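Local structure of PaaX domain-containing protein, C-domain protein (Mycobacterium tuberculosis, 3KFW) at residues 89-94 and 141-146; 124-129 and 157-162. The protein is of unknown function but probably acts as a PaaX-type transcriptional repressor, joining a winged-helix-like N-terminal region to a central Cas2-like domain. All blocks are in the same frame, centred on the assembly; numbering follows the deposited sequence.

Overall arrangement
Contacts 1 and 2 share one four-stranded antiparallel sheet, and their centres lie about 15 Å apart. Along the chain their segments alternate: 89-94, 124-129, 141-146, 157-162. Contact 1 pairs strand 88-93 with strand 141-147, while contact 2 takes the end of strand 122-126, the other neighbour of strand 88-93, and sets it against the junction between helices 151-158 and 161-177. The two meet directly through a probable hydrogen bond from R125 N to H89 O. Contact 1 joins edge strand 141-147 to the sheet, which runs on into the second subunit, whereas contact 2 ties the sheet of the Cas2-like domain to the helical part that follows in the chain.

Contact 1: 89-94 and 141-146; sequences HMLIVT and VRMLTA
With CG anti to the backbone N (chi1 -154°), the selenomethionine M90 runs side by side with L144. Its CB packs 3.5 Å from L144 O, and its SE rests 4.1 Å from A146 CB. On the other face of the sheet L91 crosses both V141 and M143 obliquely. There a single methyl does the work: L91 CD2 is 3.6 Å from M143 CG, with V141 CG2 a little farther off. The SE of M143, also a selenomethionine, approaches the H89 ring obliquely, 5.2 Å from its centroid. Between these two layers of side chains, strands 88-93 and 141-147 form an antiparallel ladder. It belongs to a sheet whose 4-1-3-2 strand order is that of ferredoxin-like folds, consistent with a Cas2-like domain. M90 and L144 make one hydrogen-bonded pair and I92 and R142 the next. I92 N donates to R142 O at 3.1 Å, and R142 N to I92 O at 2.8 Å. Between these pairs M143 CA directs a CA-H...O contact to M90 O at 3.4 Å. Strand 141-147 is outermost within its chain, but T145 and A146 pair with a strand of the second subunit. The guanidinium of R142 forms salt bridges with D148 and D153 of that same subunit.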
ATOM      1  N   HIS A  89      -4.716 -20.386   0.790  1.00 28.81           N
ATOM      2  CA  HIS A  89      -3.329 -19.972   0.702  1.00 28.64           C
ATOM      3  C   HIS A  89      -3.277 -18.466   0.703  1.00 28.40           C
ATOM      4  O   HIS A  89      -4.072 -17.827   0.019  1.00 28.50           O
ATOM      5  CB  HIS A  89      -2.669 -20.522  -0.569  1.00 27.79           C
ATOM      6  CG  HIS A  89      -2.328 -21.980  -0.472  1.00 30.65           C
ATOM      7  ND1 HIS A  89      -2.249 -22.813  -1.578  1.00 29.38           N
ATOM      8  CD2 HIS A  89      -2.062 -22.755   0.610  1.00 28.36           C
ATOM      9  CE1 HIS A  89      -1.916 -24.023  -1.177  1.00 29.13           C
ATOM     10  NE2 HIS A  89      -1.796 -24.013   0.141  1.00 29.97           N
HETATM   11  N   MSE A  90      -2.330 -17.895   1.441  1.00 28.46           N
HETATM   12  CA  MSE A  90      -2.188 -16.444   1.510  1.00 28.25           C
HETATM   13  C   MSE A  90      -0.764 -15.989   1.322  1.00 27.60           C
HETATM   14  O   MSE A  90       0.158 -16.405   2.008  1.00 28.58           O
HETATM   15  CB  MSE A  90      -2.693 -15.933   2.835  1.00 28.65           C
HETATM   16  CG  MSE A  90      -3.156 -14.493   2.767  1.00 34.10           C
HETATM   17 SE   MSE A  90      -4.077 -14.012   4.429  1.00 44.94          SE
HETATM   18  CE  MSE A  90      -2.481 -13.090   5.019  1.00 40.05           C
ATOM     19  N   LEU A  91      -0.574 -15.105   0.380  1.00 26.69           N
ATOM     20  CA  LEU A  91       0.729 -14.616   0.142  1.00 25.54           C
ATOM     21  C   LEU A  91       0.706 -13.094   0.340  1.00 25.39           C
ATOM     22  O   LEU A  91       0.003 -12.407  -0.350  1.00 25.09           O
ATOM     23  CB  LEU A  91       1.178 -15.013  -1.267  1.00 25.01           C
ATOM     24  CG  LEU A  91       1.332 -16.501  -1.606  1.00 23.97           C
ATOM     25  CD1 LEU A  91       1.591 -16.643  -3.152  1.00 23.96           C
ATOM     26  CD2 LEU A  91       2.438 -17.149  -0.829  1.00 19.97           C
ATOM     27  N   ILE A  92       1.483 -12.624   1.318  1.00 25.15           N
ATOM     28  CA  ILE A  92       1.647 -11.234   1.706  1.00 24.44           C
ATOM     29  C   ILE A  92       2.973 -10.732   1.138  1.00 24.16           C
ATOM     30  O   ILE A  92       4.017 -11.262   1.483  1.00 23.11           O
ATOM     31  CB  ILE A  92       1.757 -11.124   3.278  1.00 24.77           C
ATOM     32  CG1 ILE A  92       0.599 -11.808   3.975  1.00 22.75           C
ATOM     33  CG2 ILE A  92       1.843  -9.641   3.751  1.00 24.71           C
ATOM     34  CD1 ILE A  92      -0.688 -11.300   3.497  1.00 21.19           C
ATOM     35  N   VAL A  93       2.959  -9.710   0.298  1.00 24.42           N
ATOM     36  CA  VAL A  93       4.241  -9.248  -0.202  1.00 26.07           C
ATOM     37  C   VAL A  93       4.917  -8.344   0.822  1.00 27.12           C
ATOM     38  O   VAL A  93       4.294  -7.413   1.328  1.00 28.32           O
ATOM     39  CB  VAL A  93       4.212  -8.728  -1.691  1.00 26.23           C
ATOM     40  CG1 VAL A  93       2.819  -8.810  -2.309  1.00 24.23           C
ATOM     41  CG2 VAL A  93       4.892  -7.345  -1.853  1.00 25.84           C
ATOM     42  N   THR A  94       6.167  -8.659   1.168  1.00 27.92           N
ATOM     43  CA  THR A  94       6.859  -7.974   2.267  1.00 28.81           C
ATOM     44  C   THR A  94       8.043  -7.215   1.739  1.00 30.11           C
ATOM     45  O   THR A  94       8.806  -6.637   2.495  1.00 30.42           O
ATOM     46  CB  THR A  94       7.326  -8.946   3.378  1.00 28.75           C
ATOM     47  OG1 THR A  94       8.041 -10.038   2.792  1.00 27.31           O
ATOM     48  CG2 THR A  94       6.112  -9.480   4.210  1.00 28.33           C
ATOM     49  N   VAL A 141       7.761 -13.019  -0.038  1.00 36.94           N
ATOM     50  CA  VAL A 141       6.378 -12.947   0.409  1.00 35.06           C
ATOM     51  C   VAL A 141       6.306 -13.714   1.724  1.00 34.15           C
ATOM     52  O   VAL A 141       7.154 -14.558   1.988  1.00 34.99           O
ATOM     53  CB  VAL A 141       5.409 -13.595  -0.599  1.00 35.08           C
ATOM     54  CG1 VAL A 141       5.200 -12.700  -1.807  1.00 33.06           C
ATOM     55  CG2 VAL A 141       5.908 -14.970  -1.020  1.00 34.09           C
ATOM     56  N   ARG A 142       5.335 -13.438   2.570  1.00 32.40           N
ATOM     57  CA  ARG A 142       5.153 -14.321   3.733  1.00 30.49           C
ATOM     58  C   ARG A 142       3.951 -15.213   3.455  1.00 30.09           C
ATOM     59  O   ARG A 142       2.919 -14.724   3.017  1.00 29.27           O
ATOM     60  CB  ARG A 142       5.007 -13.531   5.027  1.00 29.77           C
ATOM     61  CG  ARG A 142       4.910 -14.407   6.241  1.00 27.05           C
ATOM     62  CD  ARG A 142       5.761 -13.924   7.352  1.00 22.25           C
ATOM     63  NE  ARG A 142       5.865 -14.957   8.383  1.00 19.89           N
ATOM     64  CZ  ARG A 142       6.868 -15.037   9.250  1.00 17.08           C
ATOM     65  NH1 ARG A 142       7.843 -14.137   9.213  1.00 16.27           N
ATOM     66  NH2 ARG A 142       6.895 -16.002  10.153  1.00 15.22           N
HETATM   67  N   MSE A 143       4.116 -16.519   3.650  1.00 30.29           N
HETATM   68  CA  MSE A 143       3.107 -17.491   3.289  1.00 31.03           C
HETATM   69  C   MSE A 143       2.342 -17.793   4.565  1.00 29.49           C
HETATM   70  O   MSE A 143       2.929 -18.142   5.579  1.00 29.30           O
HETATM   71  CB  MSE A 143       3.763 -18.760   2.714  1.00 32.83           C
HETATM   72  CG  MSE A 143       2.886 -19.660   1.770  1.00 40.32           C
HETATM   73 SE   MSE A 143       1.474 -20.884   2.539  1.00 63.11          SE
HETATM   74  CE  MSE A 143       2.531 -21.981   3.800  1.00 55.01           C
ATOM     75  N   LEU A 144       1.026 -17.630   4.516  1.00 28.30           N
ATOM     76  CA  LEU A 144       0.164 -18.031   5.620  1.00 27.02           C
ATOM     77  C   LEU A 144      -0.959 -18.888   5.083  1.00 26.28           C
ATOM     78  O   LEU A 144      -1.213 -18.922   3.896  1.00 26.18           O
ATOM     79  CB  LEU A 144      -0.420 -16.797   6.320  1.00 27.43           C
ATOM     80  CG  LEU A 144       0.485 -15.731   6.949  1.00 27.45           C
ATOM     81  CD1 LEU A 144      -0.345 -14.596   7.387  1.00 28.07           C
ATOM     82  CD2 LEU A 144       1.091 -16.316   8.153  1.00 27.50           C
ATOM     83  N   THR A 145      -1.639 -19.585   5.973  1.00 26.61           N
ATOM     84  CA  THR A 145      -2.894 -20.264   5.653  1.00 26.37           C
ATOM     85  C   THR A 145      -3.968 -19.456   6.377  1.00 26.41           C
ATOM     86  O   THR A 145      -3.739 -18.965   7.478  1.00 26.43           O
ATOM     87  CB  THR A 145      -2.838 -21.772   6.100  1.00 26.40           C
ATOM     88  OG1 THR A 145      -1.695 -22.402   5.500  1.00 24.33           O
ATOM     89  CG2 THR A 145      -4.097 -22.554   5.689  1.00 26.86           C
ATOM     90  N   ALA A 146      -5.121 -19.269   5.763  1.00 27.07           N
ATOM     91  CA  ALA A 146      -6.189 -18.553   6.466  1.00 28.63           C
ATOM     92  C   ALA A 146      -7.563 -19.104   6.220  1.00 29.13           C
ATOM     93  O   ALA A 146      -7.790 -19.837   5.246  1.00 29.50           O
ATOM     94  CB  ALA A 146      -6.182 -17.055   6.116  1.00 28.09           C
TER

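Contact 2: 124-129 and 157-162; sequences MRPDNL and QLWDLS
A helix-to-helix junction, L158 closing helix 151-158 and W159 leaving it, packs here against M124, R125 and P126 at the end of strand 122-126, in the sheet of the Cas2-like domain. No hydrogen bond crosses between the two segments; the contact is one of apolar groups and an aromatic edge. Chi1 of -59° sets W159 CG anti to its carbonyl carbon, and chi2 (-85°) then turns the indole so that its CH2 corner reaches the strand. P126 and W159 reach toward each other tip to tip, with P126 CD 4.0 Å from W159 CH2. R125 CA lies 4.1 Å from the same CH2, and like the proline carbon it meets the ring at the edge, near its plane. One face of the indole is packed by its own neighbour, L158 CB standing 3.6 Å above the plane toward the rim. L158 itself points at the strand, its CD1 lying 4.2 Å from M124 CB, and it also touches W88 and L118 of the flanking strands. Just beyond, D160 is the N-cap of helix 161-177: its OD1 accepts a hydrogen bond from G163 N, and its OD2 forms a salt bridge with R101 of the third subunit. On the strand side the R125 chain, bent at chi2 and chi3, brings its guanidinium to the carbonyl of P126. Its NE donates to R114 O, and its NH1 donates to P126 O at 3.2 Å, with an N-H...O angle of 160°. That carbonyl oxygen sits close to the guanidinium plane, and L129 CD1 lies 3.7 Å above the same plane, directly over its centre.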
HETATM    1  N   MSE A 124      -4.619 -14.205  -2.401  1.00 26.63           N
HETATM    2  CA  MSE A 124      -5.182 -15.408  -1.746  1.00 26.97           C
HETATM    3  C   MSE A 124      -5.799 -16.292  -2.749  1.00 26.46           C
HETATM    4  O   MSE A 124      -6.107 -15.857  -3.844  1.00 27.07           O
HETATM    5  CB  MSE A 124      -6.330 -15.092  -0.796  1.00 26.63           C
HETATM    6  CG  MSE A 124      -5.956 -14.286   0.337  1.00 30.91           C
HETATM    7 SE   MSE A 124      -7.511 -13.636   1.316  1.00 37.24          SE
HETATM    8  CE  MSE A 124      -7.935 -15.292   2.269  1.00 30.99           C
ATOM      9  N   ARG A 125      -6.016 -17.532  -2.351  1.00 27.05           N
ATOM     10  CA  ARG A 125      -6.821 -18.468  -3.127  1.00 28.01           C
ATOM     11  C   ARG A 125      -7.099 -19.662  -2.235  1.00 28.18           C
ATOM     12  O   ARG A 125      -6.432 -19.828  -1.227  1.00 28.74           O
ATOM     13  CB  ARG A 125      -6.126 -18.890  -4.442  1.00 27.01           C
ATOM     14  CG  ARG A 125      -4.925 -19.790  -4.247  1.00 28.82           C
ATOM     15  CD  ARG A 125      -5.007 -21.008  -5.144  1.00 30.75           C
ATOM     16  NE  ARG A 125      -5.779 -20.679  -6.337  1.00 32.91           N
ATOM     17  CZ  ARG A 125      -6.942 -21.228  -6.656  1.00 27.85           C
ATOM     18  NH1 ARG A 125      -7.468 -22.141  -5.883  1.00 22.81           N
ATOM     19  NH2 ARG A 125      -7.564 -20.837  -7.749  1.00 27.44           N
ATOM     20  N   PRO A 126      -8.123 -20.475  -2.568  1.00 28.93           N
ATOM     21  CA  PRO A 126      -8.349 -21.685  -1.757  1.00 28.95           C
ATOM     22  C   PRO A 126      -7.161 -22.642  -1.869  1.00 29.79           C
ATOM     23  O   PRO A 126      -6.477 -22.614  -2.871  1.00 30.90           O
ATOM     24  CB  PRO A 126      -9.599 -22.291  -2.381  1.00 28.26           C
ATOM     25  CG  PRO A 126     -10.267 -21.168  -3.102  1.00 28.47           C
ATOM     26  CD  PRO A 126      -9.213 -20.231  -3.540  1.00 28.74           C
ATOM     27  N   ASP A 127      -6.900 -23.495  -0.884  1.00 30.23           N
ATOM     28  CA  ASP A 127      -5.717 -24.333  -0.995  1.00 30.83           C
ATOM     29  C   ASP A 127      -5.964 -25.633  -1.765  1.00 31.03           C
ATOM     30  O   ASP A 127      -5.201 -26.588  -1.600  1.00 31.04           O
ATOM     31  CB  ASP A 127      -5.092 -24.602   0.375  1.00 31.05           C
ATOM     32  CG  ASP A 127      -5.896 -25.557   1.202  1.00 33.18           C
ATOM     33  OD1 ASP A 127      -7.034 -25.843   0.800  1.00 37.22           O
ATOM     34  OD2 ASP A 127      -5.401 -26.043   2.254  1.00 35.95           O
ATOM     35  N   ASN A 128      -7.012 -25.660  -2.599  1.00 31.06           N
ATOM     36  CA  ASN A 128      -7.353 -26.829  -3.435  1.00 31.55           C
ATOM     37  C   ASN A 128      -6.362 -27.092  -4.604  1.00 32.43           C
ATOM     38  O   ASN A 128      -6.273 -28.202  -5.081  1.00 32.05           O
ATOM     39  CB  ASN A 128      -8.814 -26.754  -3.928  1.00 31.06           C
ATOM     40  CG  ASN A 128      -9.066 -25.572  -4.874  1.00 31.01           C
ATOM     41  OD1 ASN A 128      -8.556 -24.474  -4.656  1.00 30.03           O
ATOM     42  ND2 ASN A 128      -9.836 -25.802  -5.932  1.00 28.26           N
ATOM     43  N   LEU A 129      -5.664 -26.050  -5.069  1.00 33.85           N
ATOM     44  CA  LEU A 129      -4.442 -26.179  -5.872  1.00 35.16           C
ATOM     45  C   LEU A 129      -3.225 -26.295  -4.953  1.00 36.59           C
ATOM     46  O   LEU A 129      -3.164 -25.595  -3.931  1.00 36.95           O
ATOM     47  CB  LEU A 129      -4.228 -24.937  -6.757  1.00 34.64           C
ATOM     48  CG  LEU A 129      -5.198 -24.601  -7.890  1.00 33.86           C
ATOM     49  CD1 LEU A 129      -4.675 -23.413  -8.689  1.00 28.69           C
ATOM     50  CD2 LEU A 129      -5.435 -25.852  -8.790  1.00 33.64           C
ATOM     51  N   GLN A 157     -15.028 -11.336  -4.148  1.00 23.95           N
ATOM     52  CA  GLN A 157     -14.296 -10.073  -3.894  1.00 25.86           C
ATOM     53  C   GLN A 157     -12.864 -10.117  -4.534  1.00 25.66           C
ATOM     54  O   GLN A 157     -12.404  -9.140  -5.091  1.00 25.11           O
ATOM     55  CB  GLN A 157     -14.259  -9.857  -2.367  1.00 26.62           C
ATOM     56  CG  GLN A 157     -14.405  -8.469  -1.815  1.00 30.66           C
ATOM     57  CD  GLN A 157     -15.677  -7.726  -2.281  1.00 33.94           C
ATOM     58  OE1 GLN A 157     -16.802  -8.234  -2.189  1.00 26.97           O
ATOM     59  NE2 GLN A 157     -15.472  -6.509  -2.806  1.00 33.21           N
ATOM     60  N   LEU A 158     -12.214 -11.289  -4.503  1.00 25.63           N
ATOM     61  CA  LEU A 158     -10.966 -11.542  -5.171  1.00 24.40           C
ATOM     62  C   LEU A 158     -11.072 -11.608  -6.702  1.00 26.05           C
ATOM     63  O   LEU A 158     -10.170 -11.151  -7.428  1.00 25.75           O
ATOM     64  CB  LEU A 158     -10.435 -12.870  -4.672  1.00 24.10           C
ATOM     65  CG  LEU A 158     -10.145 -13.105  -3.197  1.00 24.02           C
ATOM     66  CD1 LEU A 158      -9.868 -14.556  -3.012  1.00 22.79           C
ATOM     67  CD2 LEU A 158      -8.971 -12.255  -2.685  1.00 24.01           C
ATOM     68  N   TRP A 159     -12.118 -12.249  -7.231  1.00 27.04           N
ATOM     69  CA  TRP A 159     -12.301 -12.289  -8.704  1.00 26.54           C
ATOM     70  C   TRP A 159     -13.668 -11.710  -9.138  1.00 27.34           C
ATOM     71  O   TRP A 159     -14.642 -11.730  -8.352  1.00 26.78           O
ATOM     72  CB  TRP A 159     -12.239 -13.722  -9.172  1.00 26.62           C
ATOM     73  CG  TRP A 159     -10.962 -14.396  -8.838  1.00 26.85           C
ATOM     74  CD1 TRP A 159      -9.767 -14.362  -9.567  1.00 21.62           C
ATOM     75  CD2 TRP A 159     -10.726 -15.251  -7.714  1.00 25.02           C
ATOM     76  NE1 TRP A 159      -8.818 -15.149  -8.934  1.00 20.58           N
ATOM     77  CE2 TRP A 159      -9.364 -15.703  -7.806  1.00 24.87           C
ATOM     78  CE3 TRP A 159     -11.525 -15.716  -6.669  1.00 24.00           C
ATOM     79  CZ2 TRP A 159      -8.794 -16.563  -6.860  1.00 22.44           C
ATOM     80  CZ3 TRP A 159     -10.958 -16.591  -5.722  1.00 23.43           C
ATOM     81  CH2 TRP A 159      -9.598 -16.989  -5.825  1.00 22.93           C
ATOM     82  N   ASP A 160     -13.724 -11.214 -10.373  1.00 26.71           N
ATOM     83  CA  ASP A 160     -14.934 -10.767 -10.979  1.00 26.66           C
ATOM     84  C   ASP A 160     -15.671 -12.021 -11.445  1.00 27.08           C
ATOM     85  O   ASP A 160     -15.558 -12.421 -12.580  1.00 28.91           O
ATOM     86  CB  ASP A 160     -14.610  -9.851 -12.173  1.00 26.97           C
ATOM     87  CG  ASP A 160     -15.882  -9.343 -12.915  1.00 27.94           C
ATOM     88  OD1 ASP A 160     -17.013  -9.609 -12.471  1.00 27.01           O
ATOM     89  OD2 ASP A 160     -15.759  -8.696 -13.972  1.00 32.44           O
ATOM     90  N   LEU A 161     -16.425 -12.657 -10.573  1.00 26.83           N
ATOM     91  CA  LEU A 161     -17.054 -13.902 -10.926  1.00 25.85           C
ATOM     92  C   LEU A 161     -18.205 -13.783 -11.892  1.00 26.91           C
ATOM     93  O   LEU A 161     -18.362 -14.654 -12.750  1.00 26.35           O
ATOM     94  CB  LEU A 161     -17.575 -14.588  -9.693  1.00 24.33           C
ATOM     95  CG  LEU A 161     -16.523 -14.979  -8.692  1.00 23.29           C
ATOM     96  CD1 LEU A 161     -17.240 -15.498  -7.437  1.00 19.41           C
ATOM     97  CD2 LEU A 161     -15.557 -16.005  -9.270  1.00 21.13           C
ATOM     98  N   SER A 162     -19.077 -12.779 -11.707  1.00 27.44           N
ATOM     99  CA  SER A 162     -20.199 -12.609 -12.652  1.00 27.76           C
ATOM    100  C   SER A 162     -19.668 -12.242 -14.056  1.00 28.25           C
ATOM    101  O   SER A 162     -20.209 -12.703 -15.048  1.00 29.33           O
ATOM    102  CB  SER A 162     -21.170 -11.569 -12.169  1.00 26.38           C
ATOM    103  OG  SER A 162     -20.472 -10.333 -12.055  1.00 28.73           O
TER